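Local coordinates for protein assemblin (Human herpesvirus 3, PDB 1VZV) that is a serine protease, active as a dimer, that probably cleaves the assembly protein after the spherical procapsid forms, so that the herpesvirus capsid matures, at residues Y8-S13 / G136-T141. Numbering follows the deposited sequence.
Sequences YLALYS and GRRVGT
Leu11 lies against the 136-141 loop, its CB meeting Val139 CG2 at 4.1 Å and its CG resting on the bare CA of Gly140 at 4.2 Å. Within the first segment, Leu11 CD2 sits 3.8 Å above the plane of the Tyr8 ring, over its centre, while Gly140 O approaches the edge of that ring. Further along, the aliphatic part of Arg138, extended from CG to NE (chi2 167°, chi3 -171°), passes Ala10, with CD 3.7 Å from Ala10 CB. Leu9 O lies 3.6 Å from Thr141 CG2 and 3.8 Å from Arg138 CD. These are all van der Waals contacts. The second loop folds on itself through Thr141 OG1, which donates to Arg138 O at 2.9 Å from above the carbonyl plane. The example illustrates how two chain segments can meet through carbon contacts and carbonyl oxygens, with the polar bond kept within one of them. The first follows strand 3-8; the second joins strands 129-133 and 144-146. Thr141 is backbone-bonded to Val109 of strand 108-112, and its side chain lies about 6 Å from that of Ser110 of the catalytic triad. Leu9 reaches Leu111 of that strand and Phe63 of strand 61-67.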
loop_
_atom_site.group_PDB
_atom_site.type_symbol
_atom_site.label_atom_id
_atom_site.label_comp_id
_atom_site.label_asym_id
_atom_site.label_seq_id
_atom_site.Cartn_x
_atom_site.Cartn_y
_atom_site.Cartn_z
ATOM N N TYR A 8 -0.426 -23.491 -1.417
ATOM C CA TYR A 8 0.808 -24.268 -1.376
ATOM C C TYR A 8 1.910 -23.460 -0.743
ATOM O O TYR A 8 2.172 -22.326 -1.144
ATOM C CB TYR A 8 1.293 -24.601 -2.771
ATOM C CG TYR A 8 0.420 -25.495 -3.594
ATOM C CD1 TYR A 8 0.526 -26.864 -3.491
ATOM C CD2 TYR A 8 -0.414 -24.969 -4.568
ATOM C CE1 TYR A 8 -0.146 -27.680 -4.321
ATOM C CE2 TYR A 8 -1.093 -25.782 -5.404
ATOM C CZ TYR A 8 -0.951 -27.143 -5.280
ATOM O OH TYR A 8 -1.589 -27.985 -6.158
ATOM N N LEU A 9 2.612 -24.065 0.196
ATOM C CA LEU A 9 3.709 -23.371 0.847
ATOM C C LEU A 9 4.813 -23.167 -0.185
ATOM O O LEU A 9 5.524 -22.158 -0.147
ATOM C CB LEU A 9 4.235 -24.207 2.015
ATOM C CG LEU A 9 3.724 -23.939 3.428
ATOM C CD1 LEU A 9 2.431 -23.191 3.385
ATOM C CD2 LEU A 9 3.592 -25.239 4.207
ATOM N N ALA A 10 4.932 -24.121 -1.114
ATOM C CA ALA A 10 5.966 -24.091 -2.157
ATOM C C ALA A 10 5.743 -25.142 -3.255
ATOM O O ALA A 10 5.218 -26.237 -2.994
ATOM C CB ALA A 10 7.336 -24.322 -1.522
ATOM N N LEU A 11 6.131 -24.823 -4.485
ATOM C CA LEU A 11 5.970 -25.804 -5.544
ATOM C C LEU A 11 7.311 -26.471 -5.756
ATOM O O LEU A 11 8.329 -25.782 -5.941
ATOM C CB LEU A 11 5.448 -25.180 -6.839
ATOM C CG LEU A 11 3.966 -24.785 -6.902
ATOM C CD1 LEU A 11 3.602 -24.498 -8.341
ATOM C CD2 LEU A 11 3.094 -25.890 -6.368
ATOM N N TYR A 12 7.310 -27.805 -5.682
ATOM C CA TYR A 12 8.520 -28.615 -5.833
ATOM C C TYR A 12 9.311 -28.214 -7.062
ATOM O O TYR A 12 8.800 -28.269 -8.208
ATOM C CB TYR A 12 8.202 -30.113 -5.856
ATOM C CG TYR A 12 7.709 -30.683 -4.526
ATOM C CD1 TYR A 12 8.082 -30.129 -3.301
ATOM C CD2 TYR A 12 6.866 -31.789 -4.500
ATOM C CE1 TYR A 12 7.619 -30.678 -2.099
ATOM C CE2 TYR A 12 6.407 -32.331 -3.309
ATOM C CZ TYR A 12 6.781 -31.777 -2.125
ATOM O OH TYR A 12 6.279 -32.330 -0.984
ATOM N N SER A 13 10.519 -27.706 -6.773
ATOM C CA SER A 13 11.444 -27.236 -7.794
ATOM C C SER A 13 11.238 -25.792 -8.243
ATOM O O SER A 13 12.085 -24.925 -8.015
ATOM N N GLY A 136 4.995 -13.468 -2.494
ATOM C CA GLY A 136 6.109 -14.136 -1.859
ATOM C C GLY A 136 7.260 -14.447 -2.787
ATOM O O GLY A 136 7.163 -14.356 -4.009
ATOM N N ARG A 137 8.364 -14.833 -2.176
ATOM C CA ARG A 137 9.577 -15.198 -2.890
ATOM C C ARG A 137 9.337 -16.435 -3.780
ATOM O O ARG A 137 9.995 -16.580 -4.821
ATOM C CB ARG A 137 10.650 -15.558 -1.870
ATOM C CG ARG A 137 10.404 -14.983 -0.472
ATOM C CD ARG A 137 11.190 -13.691 -0.281
ATOM N NE ARG A 137 12.583 -13.907 -0.659
ATOM C CZ ARG A 137 13.353 -14.879 -0.169
ATOM N NH1 ARG A 137 12.904 -15.696 0.793
ATOM N NH2 ARG A 137 14.597 -14.999 -0.613
ATOM N N ARG A 138 8.428 -17.331 -3.355
ATOM C CA ARG A 138 8.119 -18.575 -4.080
ATOM C C ARG A 138 7.086 -18.503 -5.195
ATOM O O ARG A 138 6.214 -17.646 -5.188
ATOM C CB ARG A 138 7.832 -19.701 -3.094
ATOM C CG ARG A 138 9.127 -20.125 -2.427
ATOM C CD ARG A 138 9.019 -21.032 -1.199
ATOM N NE ARG A 138 10.354 -21.134 -0.595
ATOM C CZ ARG A 138 10.635 -21.639 0.598
ATOM N NH1 ARG A 138 9.685 -22.146 1.379
ATOM N NH2 ARG A 138 11.897 -21.639 0.995
ATOM N N VAL A 139 7.133 -19.471 -6.102
ATOM C CA VAL A 139 6.274 -19.460 -7.286
ATOM C C VAL A 139 4.773 -19.813 -7.328
ATOM O O VAL A 139 4.113 -19.494 -8.322
ATOM C CB VAL A 139 6.992 -20.162 -8.481
ATOM C CG1 VAL A 139 8.404 -19.612 -8.637
ATOM C CG2 VAL A 139 7.008 -21.673 -8.287
ATOM N N GLY A 140 4.226 -20.509 -6.342
ATOM C CA GLY A 140 2.797 -20.806 -6.407
ATOM C C GLY A 140 2.128 -20.324 -5.128
ATOM O O GLY A 140 1.004 -20.748 -4.805
ATOM N N THR A 141 2.821 -19.401 -4.439
ATOM C CA THR A 141 2.415 -18.862 -3.144
ATOM C C THR A 141 1.215 -17.944 -3.072
ATOM O O THR A 141 1.095 -17.185 -2.120
ATOM C CB THR A 141 3.596 -18.178 -2.382
ATOM O OG1 THR A 141 4.177 -17.133 -3.178
ATOM C CG2 THR A 141 4.662 -19.172 -1.994
#